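Local coordinates for amino acid ABC transporter, binding protein (Thermus thermophilus, PDB 3VV5) that binds L-thialysine (S-2-aminoethyl-L-cysteine) as the periplasmic substrate-binding component of an ABC transporter involved in its uptake, at residues G36-T42 against L75-A81; N117-C121 against D256-K260; A136-G141 against I159-K163. All blocks are in the same frame, centred on the assembly; numbering follows the deposited sequence.

Contact 1. Residues G36-T42 against L75-A81; sequences GEIRIGT and LKPRWIA
Ile40 is the bump that rests on the flat indole of Trp79. Ile40 CG2 sits over the six-membered ring, 3.9 Å from the centroid as a CH-pi contact, while CD1 reaches the same face nearer the rim. CG2 is anti to the backbone N, whereas CG1 stands beside it (chi1 -43°) and carries CD1 on to Pro77 CB at 3.7 Å. Thr42 CG2 meets the indole obliquely at CE3, 3.9 Å away, and Thr42 OG1 bonds to Ile100 O. With an alanine in place of Trp79, Ile40 and Thr42 would probably face a gap, their methyls losing the ring they lean on. These are neighbouring parallel strands, 37-42 and 76-81, joined through helix 61-72 as a beta-alpha-beta crossover of the solute-binding fold; Pro77 and Trp79 touch that helix. Six backbone bonds zip the pair from Lys76 N to Gly36 O (2.8 Å) through Thr42 N to Ile80 O (2.9 Å). Before the strand proper, Leu75 CD1 fits against Ile38, 3.9 Å from its CB, and the pair packs on Ile32 of helix 29-35. The other face carries the side chains of Glu37, Lys76, Arg39, Arg78 and Ile80.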
loop_
_atom_site.group_PDB
_atom_site.type_symbol
_atom_site.label_atom_id
_atom_site.label_comp_id
_atom_site.label_asym_id
_atom_site.label_seq_id
_atom_site.Cartn_x
_atom_site.Cartn_y
_atom_site.Cartn_z
ATOM N N GLY A 36 14.239 -22.698 0.005
ATOM C CA GLY A 36 14.620 -22.015 -1.231
ATOM C C GLY A 36 13.558 -21.070 -1.763
ATOM O O GLY A 36 13.800 -20.360 -2.736
ATOM N N GLU A 37 12.386 -21.046 -1.132
ATOM C CA GLU A 37 11.295 -20.147 -1.566
ATOM C C GLU A 37 10.713 -19.335 -0.408
ATOM O O GLU A 37 10.620 -19.824 0.703
ATOM C CB GLU A 37 10.176 -20.916 -2.281
ATOM C CG GLU A 37 9.673 -22.164 -1.534
ATOM C CD GLU A 37 8.196 -22.109 -1.184
ATOM O OE1 GLU A 37 7.865 -22.447 -0.018
ATOM O OE2 GLU A 37 7.369 -21.737 -2.057
ATOM N N ILE A 38 10.328 -18.086 -0.687
ATOM C CA ILE A 38 9.630 -17.249 0.280
ATOM C C ILE A 38 8.248 -16.860 -0.286
ATOM O O ILE A 38 8.126 -16.382 -1.434
ATOM C CB ILE A 38 10.474 -16.002 0.671
ATOM C CG1 ILE A 38 9.848 -15.275 1.877
ATOM C CG2 ILE A 38 10.675 -15.043 -0.539
ATOM C CD1 ILE A 38 10.822 -14.444 2.659
ATOM N N ARG A 39 7.221 -17.082 0.523
ATOM C CA ARG A 39 5.853 -16.764 0.134
ATOM C C ARG A 39 5.526 -15.350 0.559
ATOM O O ARG A 39 5.615 -15.016 1.744
ATOM C CB ARG A 39 4.850 -17.695 0.802
ATOM C CG ARG A 39 5.141 -19.203 0.745
ATOM C CD ARG A 39 3.953 -19.899 1.405
ATOM N NE ARG A 39 4.326 -20.992 2.299
ATOM C CZ ARG A 39 4.495 -20.886 3.622
ATOM N NH1 ARG A 39 4.822 -21.970 4.312
ATOM N NH2 ARG A 39 4.356 -19.720 4.265
ATOM N N ILE A 40 5.104 -14.533 -0.403
ATOM C CA ILE A 40 4.870 -13.106 -0.167
ATOM C C ILE A 40 3.402 -12.757 -0.425
ATOM O O ILE A 40 2.887 -13.023 -1.510
ATOM C CB ILE A 40 5.762 -12.245 -1.091
ATOM C CG1 ILE A 40 7.197 -12.808 -1.168
ATOM C CG2 ILE A 40 5.766 -10.770 -0.630
ATOM C CD1 ILE A 40 8.102 -12.009 -2.141
ATOM N N GLY A 41 2.736 -12.174 0.568
ATOM C CA GLY A 41 1.317 -11.797 0.428
ATOM C C GLY A 41 1.224 -10.367 -0.072
ATOM O O GLY A 41 1.982 -9.500 0.372
ATOM N N THR A 42 0.353 -10.132 -1.049
ATOM C CA THR A 42 0.089 -8.767 -1.511
ATOM C C THR A 42 -1.378 -8.687 -1.962
ATOM O O THR A 42 -2.096 -9.669 -1.850
ATOM C CB THR A 42 1.064 -8.306 -2.629
ATOM O OG1 THR A 42 1.080 -6.875 -2.662
ATOM C CG2 THR A 42 0.634 -8.813 -3.994
ATOM N N LEU A 75 16.489 -16.248 -2.336
ATOM C CA LEU A 75 15.203 -16.939 -2.246
ATOM C C LEU A 75 14.379 -16.773 -3.502
ATOM O O LEU A 75 14.392 -15.719 -4.117
ATOM C CB LEU A 75 14.387 -16.389 -1.074
ATOM C CG LEU A 75 14.998 -16.537 0.312
ATOM C CD1 LEU A 75 14.289 -15.618 1.332
ATOM C CD2 LEU A 75 14.953 -18.007 0.721
ATOM N N LYS A 76 13.628 -17.807 -3.859
ATOM C CA LYS A 76 12.690 -17.702 -4.978
ATOM C C LYS A 76 11.401 -17.096 -4.413
ATOM O O LYS A 76 10.856 -17.621 -3.468
ATOM C CB LYS A 76 12.418 -19.079 -5.568
ATOM C CG LYS A 76 13.667 -19.797 -6.103
ATOM C CD LYS A 76 14.182 -19.140 -7.392
ATOM C CE LYS A 76 15.517 -19.716 -7.837
ATOM N NZ LYS A 76 16.624 -19.338 -6.888
ATOM N N PRO A 77 10.934 -15.967 -4.964
ATOM C CA PRO A 77 9.666 -15.438 -4.433
ATOM C C PRO A 77 8.438 -16.169 -5.001
ATOM O O PRO A 77 8.440 -16.568 -6.175
ATOM C CB PRO A 77 9.696 -13.953 -4.853
ATOM C CG PRO A 77 10.628 -13.891 -6.043
ATOM C CD PRO A 77 11.555 -15.078 -5.967
ATOM N N ARG A 78 7.435 -16.384 -4.161
ATOM C CA ARG A 78 6.141 -16.935 -4.557
ATOM C C ARG A 78 5.093 -15.951 -4.097
ATOM O O ARG A 78 4.914 -15.753 -2.897
ATOM C CB ARG A 78 5.849 -18.253 -3.847
ATOM C CG ARG A 78 5.066 -19.254 -4.685
ATOM C CD ARG A 78 3.768 -18.705 -5.302
ATOM N NE ARG A 78 2.949 -19.799 -5.827
ATOM C CZ ARG A 78 2.159 -20.571 -5.079
ATOM N NH1 ARG A 78 2.069 -20.366 -3.767
ATOM N NH2 ARG A 78 1.460 -21.553 -5.643
ATOM N N TRP A 79 4.399 -15.335 -5.040
ATOM C CA TRP A 79 3.473 -14.275 -4.669
ATOM C C TRP A 79 2.069 -14.843 -4.528
ATOM O O TRP A 79 1.630 -15.668 -5.338
ATOM C CB TRP A 79 3.479 -13.149 -5.715
ATOM C CG TRP A 79 4.747 -12.333 -5.721
ATOM C CD1 TRP A 79 5.895 -12.605 -6.412
ATOM C CD2 TRP A 79 4.988 -11.114 -4.995
ATOM N NE1 TRP A 79 6.836 -11.621 -6.164
ATOM C CE2 TRP A 79 6.301 -10.699 -5.299
ATOM C CE3 TRP A 79 4.215 -10.339 -4.114
ATOM C CZ2 TRP A 79 6.864 -9.537 -4.756
ATOM C CZ3 TRP A 79 4.770 -9.167 -3.578
ATOM C CH2 TRP A 79 6.085 -8.790 -3.896
ATOM N N ILE A 80 1.376 -14.367 -3.505
ATOM C CA ILE A 80 -0.017 -14.736 -3.251
ATOM C C ILE A 80 -0.814 -13.439 -3.131
ATOM O O ILE A 80 -0.565 -12.647 -2.222
ATOM C CB ILE A 80 -0.134 -15.528 -1.924
ATOM C CG1 ILE A 80 0.855 -16.704 -1.896
ATOM C CG2 ILE A 80 -1.611 -15.965 -1.663
ATOM C CD1 ILE A 80 0.202 -18.051 -2.083
ATOM N N ALA A 81 -1.760 -13.239 -4.044
ATOM C CA ALA A 81 -2.584 -12.032 -4.092
ATOM C C ALA A 81 -3.945 -12.261 -3.430
ATOM O O ALA A 81 -4.696 -13.101 -3.868
ATOM C CB ALA A 81 -2.782 -11.589 -5.544
#

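Contact 2. Residues N117-C121 against D256-K260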
loop_
_atom_site.group_PDB
_atom_site.type_symbol
_atom_site.label_atom_id
_atom_site.label_comp_id
_atom_site.label_asym_id
_atom_site.label_seq_id
_atom_site.Cartn_x
_atom_site.Cartn_y
_atom_site.Cartn_z
ATOM N N ASN A 117 11.520 -1.685 9.106
ATOM C CA ASN A 117 11.752 -0.286 8.720
ATOM C C ASN A 117 10.931 0.039 7.439
ATOM O O ASN A 117 10.766 -0.836 6.568
ATOM C CB ASN A 117 13.243 -0.075 8.440
ATOM C CG ASN A 117 14.090 -0.129 9.700
ATOM O OD1 ASN A 117 13.652 0.294 10.779
ATOM N ND2 ASN A 117 15.308 -0.669 9.573
ATOM N N PRO A 118 10.430 1.292 7.299
ATOM C CA PRO A 118 9.535 1.568 6.164
ATOM C C PRO A 118 10.237 1.496 4.799
ATOM O O PRO A 118 11.392 1.888 4.684
ATOM C CB PRO A 118 9.053 2.999 6.441
ATOM C CG PRO A 118 10.142 3.610 7.297
ATOM C CD PRO A 118 10.626 2.476 8.157
ATOM N N HIS A 119 9.550 0.979 3.783
ATOM C CA HIS A 119 10.115 0.946 2.432
ATOM C C HIS A 119 9.663 2.122 1.565
ATOM O O HIS A 119 10.142 2.273 0.439
ATOM C CB HIS A 119 9.877 -0.402 1.726
ATOM C CG HIS A 119 8.434 -0.758 1.534
ATOM N ND1 HIS A 119 7.647 -1.258 2.554
ATOM C CD2 HIS A 119 7.646 -0.729 0.430
ATOM C CE1 HIS A 119 6.440 -1.512 2.090
ATOM N NE2 HIS A 119 6.415 -1.220 0.801
ATOM N N TYR A 120 8.746 2.948 2.086
ATOM C CA TYR A 120 8.452 4.262 1.485
ATOM C C TYR A 120 7.626 5.152 2.411
ATOM O O TYR A 120 7.113 4.708 3.437
ATOM C CB TYR A 120 7.811 4.185 0.080
ATOM C CG TYR A 120 6.350 3.728 -0.030
ATOM C CD1 TYR A 120 5.308 4.663 -0.048
ATOM C CD2 TYR A 120 6.026 2.379 -0.209
ATOM C CE1 TYR A 120 3.982 4.278 -0.185
ATOM C CE2 TYR A 120 4.683 1.968 -0.358
ATOM C CZ TYR A 120 3.668 2.935 -0.334
ATOM O OH TYR A 120 2.347 2.574 -0.485
ATOM N N CYS A 121 7.550 6.416 2.039
ATOM C CA CYS A 121 6.793 7.404 2.789
ATOM C C CYS A 121 5.814 8.063 1.855
ATOM O O CYS A 121 6.081 8.216 0.649
ATOM C CB CYS A 121 7.717 8.430 3.438
ATOM S SG CYS A 121 8.085 8.066 5.185
ATOM N N ASP A 256 12.790 9.633 -5.732
ATOM C CA ASP A 256 13.082 8.706 -4.652
ATOM C C ASP A 256 12.034 8.908 -3.577
ATOM O O ASP A 256 11.907 9.996 -3.002
ATOM C CB ASP A 256 14.502 8.911 -4.106
ATOM C CG ASP A 256 14.992 7.725 -3.292
ATOM O OD1 ASP A 256 16.032 7.117 -3.668
ATOM O OD2 ASP A 256 14.333 7.391 -2.286
ATOM N N VAL A 257 11.252 7.862 -3.340
ATOM C CA VAL A 257 10.137 7.940 -2.421
ATOM C C VAL A 257 10.440 7.400 -1.014
ATOM O O VAL A 257 9.508 7.183 -0.239
ATOM C CB VAL A 257 8.881 7.245 -3.014
ATOM C CG1 VAL A 257 8.434 7.966 -4.257
ATOM C CG2 VAL A 257 9.139 5.730 -3.284
ATOM N N ARG A 258 11.719 7.204 -0.677
ATOM C CA ARG A 258 12.092 6.656 0.656
ATOM C C ARG A 258 11.751 7.611 1.794
ATOM O O ARG A 258 11.640 8.809 1.580
ATOM C CB ARG A 258 13.585 6.265 0.724
ATOM C CG ARG A 258 14.579 7.429 0.920
ATOM C CD ARG A 258 16.045 6.945 0.846
ATOM N NE ARG A 258 16.422 6.498 -0.494
ATOM C CZ ARG A 258 17.549 5.848 -0.800
ATOM N NH1 ARG A 258 18.431 5.546 0.140
ATOM N NH2 ARG A 258 17.791 5.499 -2.055
ATOM N N CYS A 259 11.554 7.073 2.992
ATOM C CA CYS A 259 11.338 7.918 4.159
ATOM C C CYS A 259 12.589 8.756 4.376
ATOM O O CYS A 259 13.705 8.232 4.303
ATOM C CB CYS A 259 10.978 7.088 5.378
ATOM S SG CYS A 259 9.294 6.431 5.172
ATOM N N LYS A 260 12.370 10.056 4.571
ATOM C CA LYS A 260 13.424 11.078 4.525
ATOM C C LYS A 260 13.518 11.816 5.842
ATOM O O LYS A 260 12.500 12.148 6.454
ATOM C CB LYS A 260 13.157 12.087 3.393
ATOM C CG LYS A 260 11.740 12.731 3.418
ATOM C CD LYS A 260 11.723 14.166 3.988
ATOM C CE LYS A 260 10.559 14.391 4.956
ATOM N NZ LYS A 260 9.207 14.158 4.350
HETATM O O HOH W 1 11.975 4.294 3.294
#
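The disulfide between Cys121 and Cys259 ties the C-terminal tail to strand 120-129, just beyond a classic beta bulge in which His119 and Tyr120 both face Val217 of strand 206-222. Its SG atoms lie 2.0 Å apart, with a chi3 of 99°, near the right angle such a bridge prefers. Cys259 carries its SG beside its own backbone N (chi1 -71°), which brings the sulfur against both Cys121 SG and the Pro118 ring.

Among the hydrogen bonds, Cys121 N gives a nearly straight one to Val257 O, 3.1 Å long and coming in almost end-on to the carbonyl. A water links the segments, donating to Pro118 O and accepting from Cys259 N, both at 2.8 Å. The tail is also braced from within: Arg258 grips the Asp256 carboxylate side-on through NE and NH2, a salt bridge, and Asp256 OD2 takes the Arg258 backbone N as well, closing an Asx turn.

Apolar contacts flank the bridge. Tyr120 CB rests on Val257 CG2 at 3.9 Å, while its ring leads away from the tail to stack with Phe49, and OH bonds to Ser102 of the thialysine pocket. On the disulfide itself, the Pro118 ring puts CG 3.6 Å from Cys259 SG.

Contact 3. Residues A136-G141 against I159-K163; sequences AKDLQG and IPGIK
The Gly161 peptide carbonyl is met by Gly141 N from 34° out of its plane, in a bond of 2.8 Å from N to O and 166° at the hydrogen. Gln140 CA comes to the same Gly161 O at 3.4 Å as a CA-H...O contact, giving that oxygen two partners from the 136-141 segment. The Pro160 carbonyl, one peptide earlier, has Gln140 CG 3.6 Å from its oxygen, and a water donates to that oxygen and to Ala136 O, linking the segments. The Gln140 amide itself turns back to its own segment, with a weak bond from NE2 to Lys137 O. Ala136 O also has Ile159 CG2 against it at 3.5 Å, besides accepting from Leu139 N at the start of the 3-10 turn.

Residues Ile159 to Ile162 form a type II beta turn, with Gly161 at positive phi; a CB there would run into Gln140 CG. The turn follows helix 151-158 and leads into strand 164-168, while the 3-10 segment 137-139 precedes strand 143-147. The contact sits just before the N-terminal ends of these two parallel strands, where Lys163 is backbone-bonded to Lys142.

Apolar side chains fill in between the segments. Leu139 CB packs on Ile162 CG1 at 3.9 Å, and both residues touch Val144 of strand 143-147. Leu139 CD1 meets Ile159 CD1 at a looser 4.2 Å, the side chains slanting across each other; CG1 of Ile159 lies beside its backbone N, chi1 -57°, which leaves CG2 to turn to Ala136. Farther along, Lys163 CB lies 3.7 Å from Gly141 C, and its chain leads away.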
loop_
_atom_site.group_PDB
_atom_site.type_symbol
_atom_site.label_atom_id
_atom_site.label_comp_id
_atom_site.label_asym_id
_atom_site.label_seq_id
_atom_site.Cartn_x
_atom_site.Cartn_y
_atom_site.Cartn_z
ATOM N N ALA A 136 -10.470 18.962 4.524
ATOM C CA ALA A 136 -11.271 18.195 5.479
ATOM C C ALA A 136 -12.535 18.961 5.873
ATOM O O ALA A 136 -13.603 18.366 6.011
ATOM C CB ALA A 136 -10.450 17.847 6.718
ATOM N N LYS A 137 -12.402 20.277 6.061
ATOM C CA LYS A 137 -13.541 21.140 6.419
ATOM C C LYS A 137 -14.620 21.062 5.328
ATOM O O LYS A 137 -15.820 21.031 5.628
ATOM C CB LYS A 137 -13.065 22.598 6.622
ATOM C CG LYS A 137 -14.116 23.561 7.191
ATOM C CD LYS A 137 -13.762 25.024 6.850
ATOM C CE LYS A 137 -14.808 26.020 7.362
ATOM N NZ LYS A 137 -16.191 25.791 6.820
ATOM N N ASP A 138 -14.178 21.006 4.073
ATOM C CA ASP A 138 -15.076 20.957 2.903
ATOM C C ASP A 138 -15.956 19.698 2.861
ATOM O O ASP A 138 -16.934 19.640 2.100
ATOM C CB ASP A 138 -14.260 20.976 1.598
ATOM C CG ASP A 138 -13.772 22.349 1.197
ATOM O OD1 ASP A 138 -14.133 23.361 1.845
ATOM O OD2 ASP A 138 -13.007 22.408 0.198
ATOM N N LEU A 139 -15.581 18.682 3.638
ATOM C CA LEU A 139 -16.257 17.376 3.596
ATOM C C LEU A 139 -17.531 17.299 4.438
ATOM O O LEU A 139 -18.269 16.313 4.377
ATOM C CB LEU A 139 -15.291 16.242 3.962
ATOM C CG LEU A 139 -14.100 16.008 3.015
ATOM C CD1 LEU A 139 -13.248 14.843 3.468
ATOM C CD2 LEU A 139 -14.524 15.807 1.593
ATOM N N GLN A 140 -17.793 18.344 5.213
ATOM C CA GLN A 140 -19.059 18.456 5.949
ATOM C C GLN A 140 -20.274 18.342 5.015
ATOM O O GLN A 140 -20.411 19.110 4.074
ATOM C CB GLN A 140 -19.086 19.768 6.751
ATOM C CG GLN A 140 -18.017 19.780 7.836
ATOM C CD GLN A 140 -17.957 21.062 8.644
ATOM O OE1 GLN A 140 -18.953 21.497 9.229
ATOM N NE2 GLN A 140 -16.769 21.659 8.711
ATOM N N GLY A 141 -21.133 17.353 5.263
ATOM C CA GLY A 141 -22.342 17.153 4.436
ATOM C C GLY A 141 -22.065 16.399 3.144
ATOM O O GLY A 141 -22.938 16.291 2.269
ATOM N N ILE A 159 -12.932 12.741 10.694
ATOM C CA ILE A 159 -13.335 14.058 10.185
ATOM C C ILE A 159 -14.823 14.349 10.490
ATOM O O ILE A 159 -15.712 13.639 10.012
ATOM C CB ILE A 159 -13.041 14.183 8.673
ATOM C CG1 ILE A 159 -11.553 13.926 8.388
ATOM C CG2 ILE A 159 -13.478 15.553 8.129
ATOM C CD1 ILE A 159 -11.259 13.584 6.927
ATOM N N PRO A 160 -15.099 15.409 11.276
ATOM C CA PRO A 160 -16.485 15.585 11.713
ATOM C C PRO A 160 -17.390 16.098 10.592
ATOM O O PRO A 160 -16.949 16.875 9.734
ATOM C CB PRO A 160 -16.385 16.607 12.861
ATOM C CG PRO A 160 -14.891 16.930 13.017
ATOM C CD PRO A 160 -14.223 16.495 11.749
ATOM N N GLY A 161 -18.633 15.626 10.589
ATOM C CA GLY A 161 -19.659 16.200 9.744
ATOM C C GLY A 161 -19.845 15.553 8.394
ATOM O O GLY A 161 -20.710 15.973 7.635
ATOM N N ILE A 162 -19.039 14.537 8.081
ATOM C CA ILE A 162 -19.218 13.787 6.841
ATOM C C ILE A 162 -20.570 13.081 6.862
ATOM O O ILE A 162 -20.922 12.420 7.838
ATOM C CB ILE A 162 -18.082 12.770 6.617
ATOM C CG1 ILE A 162 -16.774 13.514 6.310
ATOM C CG2 ILE A 162 -18.454 11.782 5.485
ATOM C CD1 ILE A 162 -15.520 12.663 6.414
ATOM N N LYS A 163 -21.325 13.227 5.780
ATOM C CA LYS A 163 -22.684 12.687 5.718
ATOM C C LYS A 163 -22.657 11.155 5.677
ATOM O O LYS A 163 -23.447 10.490 6.341
ATOM C CB LYS A 163 -23.416 13.256 4.503
ATOM C CG LYS A 163 -24.826 12.724 4.279
ATOM C CD LYS A 163 -25.503 13.517 3.170
ATOM C CE LYS A 163 -26.560 12.692 2.449
ATOM N NZ LYS A 163 -27.710 12.362 3.335
HETATM O O HOH W 2 -14.980 18.518 8.609
#

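Along the chain, contact 1 closes before contact 2 opens, and contact 3 is nested within the long loop that contact 2 closes. Contacts 1 and 2 have centres about 22 Å apart and both reach the large mixed sheet, strands 37-42 and 76-81 in one case and strand 120-129 in the other. Contact 3 lies beyond the centre of the chain from contact 1, their centres about 41 Å apart, beside strands 143-147 and 164-168; its centre is about 30 Å from that of contact 2. The side chains of Thr42 and Tyr120 each come within about 5 Å of the bound L-thialysine, consistent with a place just behind the pocket wall, whereas contact 3 is a distant surface contact.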